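Local coordinates for immunomodulatory active chitinase (Trichuris suis, PDB 6G9C), which probably binds and hydrolyses chitin as a family 18 glycosyl hydrolase, and is a secreted worm protein with immunomodulatory activity, at residues 116-120 / 150-156. Residues are numbered along the deposited sequence; the frame is centred on the assembly and turned at random.
With EDO (1,2-ethanediol), chain E.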
ATOM      1  N   THR A 116     -15.193 -29.745   4.924  1.00 39.51           N
ATOM      2  CA  THR A 116     -15.327 -29.847   3.479  1.00 39.36           C
ATOM      3  C   THR A 116     -16.749 -29.691   2.962  1.00 43.51           C
ATOM      4  O   THR A 116     -16.929 -29.623   1.742  1.00 44.29           O
ATOM      5  CB  THR A 116     -14.771 -31.196   2.991  1.00 40.16           C
ATOM      6  OG1 THR A 116     -15.528 -32.267   3.573  1.00 41.15           O
ATOM      7  CG2 THR A 116     -13.300 -31.341   3.410  1.00 36.61           C
ATOM      8  N   ALA A 117     -17.758 -29.614   3.837  1.00 41.88           N
ATOM      9  CA  ALA A 117     -19.148 -29.695   3.382  1.00 44.25           C
ATOM     10  C   ALA A 117     -19.477 -28.600   2.369  1.00 46.08           C
ATOM     11  O   ALA A 117     -20.041 -28.874   1.298  1.00 45.18           O
ATOM     12  CB  ALA A 117     -20.102 -29.617   4.572  1.00 45.17           C
ATOM     13  N   THR A 118     -19.146 -27.351   2.698  1.00 39.65           N
ATOM     14  CA  THR A 118     -19.461 -26.255   1.786  1.00 48.84           C
ATOM     15  C   THR A 118     -18.581 -26.297   0.541  1.00 44.02           C
ATOM     16  O   THR A 118     -19.074 -26.074  -0.572  1.00 41.43           O
ATOM     17  CB  THR A 118     -19.320 -24.911   2.497  1.00 50.30           C
ATOM     18  OG1 THR A 118     -20.070 -24.945   3.717  1.00 47.69           O
ATOM     19  CG2 THR A 118     -19.854 -23.773   1.610  1.00 45.57           C
ATOM     20  N   PHE A 119     -17.281 -26.576   0.706  1.00 41.82           N
ATOM     21  CA  PHE A 119     -16.404 -26.719  -0.457  1.00 38.10           C
ATOM     22  C   PHE A 119     -16.986 -27.716  -1.454  1.00 38.09           C
ATOM     23  O   PHE A 119     -17.047 -27.447  -2.659  1.00 37.89           O
ATOM     24  CB  PHE A 119     -15.009 -27.176  -0.033  1.00 33.51           C
ATOM     25  CG  PHE A 119     -14.068 -26.056   0.335  1.00 36.28           C
ATOM     26  CD1 PHE A 119     -13.913 -24.951  -0.489  1.00 32.88           C
ATOM     27  CD2 PHE A 119     -13.321 -26.127   1.501  1.00 38.62           C
ATOM     28  CE1 PHE A 119     -13.033 -23.930  -0.152  1.00 35.60           C
ATOM     29  CE2 PHE A 119     -12.433 -25.110   1.852  1.00 36.05           C
ATOM     30  CZ  PHE A 119     -12.290 -24.007   1.021  1.00 34.26           C
ATOM     31  N   LYS A 120     -17.424 -28.877  -0.950  1.00 36.12           N
ATOM     32  CA  LYS A 120     -17.947 -29.943  -1.803  1.00 40.70           C
ATOM     33  C   LYS A 120     -19.135 -29.468  -2.624  1.00 44.16           C
ATOM     34  O   LYS A 120     -19.240 -29.774  -3.818  1.00 47.69           O
ATOM     35  CB  LYS A 120     -18.357 -31.144  -0.939  1.00 42.48           C
ATOM     36  CG  LYS A 120     -17.209 -32.012  -0.468  1.00 40.95           C
ATOM     37  CD  LYS A 120     -17.727 -33.165   0.399  1.00 46.66           C
ATOM     38  CE  LYS A 120     -16.622 -34.175   0.692  1.00 50.16           C
ATOM     39  NZ  LYS A 120     -16.331 -35.062  -0.473  1.00 56.01           N
ATOM     40  N   LEU A 150      -5.840 -21.489  -1.703  1.00 26.02           N
ATOM     41  CA  LEU A 150      -6.954 -22.409  -1.512  1.00 23.00           C
ATOM     42  C   LEU A 150      -6.526 -23.526  -0.565  1.00 25.70           C
ATOM     43  O   LEU A 150      -5.625 -24.300  -0.894  1.00 26.45           O
ATOM     44  CB  LEU A 150      -7.395 -22.977  -2.866  1.00 26.02           C
ATOM     45  CG  LEU A 150      -8.524 -24.006  -2.870  1.00 30.39           C
ATOM     46  CD1 LEU A 150      -9.773 -23.446  -2.198  1.00 29.39           C
ATOM     47  CD2 LEU A 150      -8.818 -24.407  -4.316  1.00 27.81           C
ATOM     48  N   ASP A 151      -7.168 -23.605   0.609  1.00 25.67           N
ATOM     49  CA  ASP A 151      -6.797 -24.592   1.623  1.00 26.08           C
ATOM     50  C   ASP A 151      -7.954 -25.532   1.919  1.00 25.04           C
ATOM     51  O   ASP A 151      -8.354 -25.697   3.073  1.00 28.80           O
ATOM     52  CB  ASP A 151      -6.345 -23.912   2.923  1.00 24.78           C
ATOM     53  CG  ASP A 151      -5.142 -22.999   2.730  1.00 33.39           C
ATOM     54  OD1 ASP A 151      -4.538 -23.016   1.633  1.00 28.68           O
ATOM     55  OD2 ASP A 151      -4.783 -22.270   3.691  1.00 37.21           O
ATOM     56  N   TRP A 152      -8.518 -26.139   0.880  1.00 27.47           N
ATOM     57  CA  TRP A 152      -9.547 -27.157   1.049  1.00 27.57           C
ATOM     58  C   TRP A 152      -8.898 -28.425   1.600  1.00 30.75           C
ATOM     59  O   TRP A 152      -8.018 -29.003   0.952  1.00 33.72           O
ATOM     60  CB  TRP A 152     -10.201 -27.392  -0.314  1.00 26.72           C
ATOM     61  CG  TRP A 152     -11.269 -28.427  -0.453  1.00 30.10           C
ATOM     62  CD1 TRP A 152     -11.627 -29.402   0.437  1.00 31.13           C
ATOM     63  CD2 TRP A 152     -12.100 -28.602  -1.604  1.00 30.72           C
ATOM     64  NE1 TRP A 152     -12.653 -30.171  -0.095  1.00 35.33           N
ATOM     65  CE2 TRP A 152     -12.961 -29.694  -1.345  1.00 35.79           C
ATOM     66  CE3 TRP A 152     -12.207 -27.929  -2.824  1.00 34.40           C
ATOM     67  CZ2 TRP A 152     -13.914 -30.135  -2.271  1.00 36.54           C
ATOM     68  CZ3 TRP A 152     -13.161 -28.364  -3.750  1.00 34.62           C
ATOM     69  CH2 TRP A 152     -14.001 -29.458  -3.462  1.00 41.62           C
ATOM     70  N   GLU A 153      -9.324 -28.868   2.786  1.00 29.44           N
ATOM     71  CA  GLU A 153      -8.674 -29.991   3.476  1.00 28.85           C
ATOM     72  C   GLU A 153      -9.672 -31.122   3.734  1.00 34.89           C
ATOM     73  O   GLU A 153     -10.297 -31.163   4.797  1.00 33.74           O
ATOM     74  CB  GLU A 153      -8.034 -29.489   4.803  1.00 26.08           C
ATOM     75  CG  GLU A 153      -7.010 -28.375   4.568  1.00 25.96           C
ATOM     76  CD  GLU A 153      -6.310 -27.912   5.848  1.00 33.25           C
ATOM     77  OE1 GLU A 153      -6.370 -28.620   6.882  1.00 32.20           O
ATOM     78  OE2 GLU A 153      -5.698 -26.832   5.789  1.00 33.69           O
ATOM     79  N   TYR A 154      -9.823 -32.066   2.790  1.00 34.33           N
ATOM     80  CA  TYR A 154      -9.090 -32.161   1.523  1.00 32.10           C
ATOM     81  C   TYR A 154     -10.065 -32.670   0.476  1.00 31.75           C
ATOM     82  O   TYR A 154     -10.991 -33.381   0.842  1.00 35.07           O
ATOM     83  CB  TYR A 154      -7.919 -33.143   1.627  1.00 33.68           C
ATOM     84  CG  TYR A 154      -6.883 -32.739   2.637  1.00 32.28           C
ATOM     85  CD1 TYR A 154      -5.957 -31.752   2.340  1.00 31.18           C
ATOM     86  CD2 TYR A 154      -6.828 -33.349   3.882  1.00 36.55           C
ATOM     87  CE1 TYR A 154      -4.995 -31.371   3.272  1.00 33.90           C
ATOM     88  CE2 TYR A 154      -5.866 -32.969   4.824  1.00 34.64           C
ATOM     89  CZ  TYR A 154      -4.958 -31.991   4.509  1.00 38.88           C
ATOM     90  OH  TYR A 154      -4.000 -31.612   5.445  1.00 48.26           O
ATOM     91  N   PRO A 155      -9.850 -32.334  -0.802  1.00 33.65           N
ATOM     92  CA  PRO A 155     -10.647 -32.960  -1.865  1.00 35.63           C
ATOM     93  C   PRO A 155     -10.528 -34.474  -1.810  1.00 40.45           C
ATOM     94  O   PRO A 155      -9.440 -35.021  -1.626  1.00 41.22           O
ATOM     95  CB  PRO A 155     -10.037 -32.399  -3.159  1.00 35.31           C
ATOM     96  CG  PRO A 155      -8.675 -31.918  -2.785  1.00 30.42           C
ATOM     97  CD  PRO A 155      -8.799 -31.451  -1.341  1.00 30.15           C
ATOM     98  N   GLU A 156     -11.664 -35.150  -1.969  1.00 39.31           N
ATOM     99  CA  GLU A 156     -11.749 -36.600  -1.987  1.00 41.99           C
ATOM    100  C   GLU A 156     -11.952 -37.074  -3.426  1.00 48.50           C
ATOM    101  O   GLU A 156     -11.960 -36.280  -4.373  1.00 46.39           O
ATOM    102  CB  GLU A 156     -12.873 -37.065  -1.057  1.00 45.56           C
ATOM    103  CG  GLU A 156     -12.541 -36.794   0.417  1.00 53.72           C
ATOM    104  CD  GLU A 156     -13.759 -36.670   1.320  1.00 62.73           C
ATOM    105  OE1 GLU A 156     -14.779 -37.340   1.071  1.00 64.91           O
ATOM    106  OE2 GLU A 156     -13.684 -35.893   2.299  1.00 73.89           O
TER
HETATM  107  C1  EDO E 503      -3.812 -24.321   6.704  1.00 43.73           C
HETATM  108  O1  EDO E 503      -4.287 -25.444   7.494  1.00 34.76           O
HETATM  109  C2  EDO E 503      -2.478 -24.613   6.006  1.00 43.08           C
HETATM  110  O2  EDO E 503      -1.513 -25.083   6.979  1.00 38.61           O
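F119 and W152 lie almost flat on one another, their planes 11° apart, in an offset stack with 4.5 Å between the centroids of the phenyl ring and the indole five-membered ring. The two side chains run in opposite directions, and each puts its CB over the other's ring: F119 CB stands 3.6 Å from the centroid of the indole five-membered ring, W152 CB 3.9 Å from that of the phenyl. The indole suits this place because its length lets one flat surface serve F119 while its rim meets T116 CG2, 3.8 Å from W152 NE1. P155 CA lies over the rim of the opposite indole face. The methyl of T116 packs against the cis peptide joining E153 and Y154, with CG2 3.3 Å from E153 O, and L150 CD1 touches F119 CE1 at 3.9 Å. Here barrel strand 147-151 and the loop that follows it carry D151 and E153, part of the D-x-D-x-E signature of family 18 TIM barrels, in which the glutamate is typically the catalytic acid. W152 has CG anti to its backbone N (chi1 178°), which carries the indole to F119, whereas the CB atoms of D151 and E153 point away from 116-120. E153 OE2 accepts a 2.6 Å hydrogen bond from O1 of an ethanediol that also bonds Y220. At the exposed end, the long chain of K120 reaches E156, forming a salt bridge with a weak hydrogen bond of 3.2 Å from NZ to OE1. D159 is the stronger partner of this lysine and also accepts a hydrogen bond from the backbone N of E156.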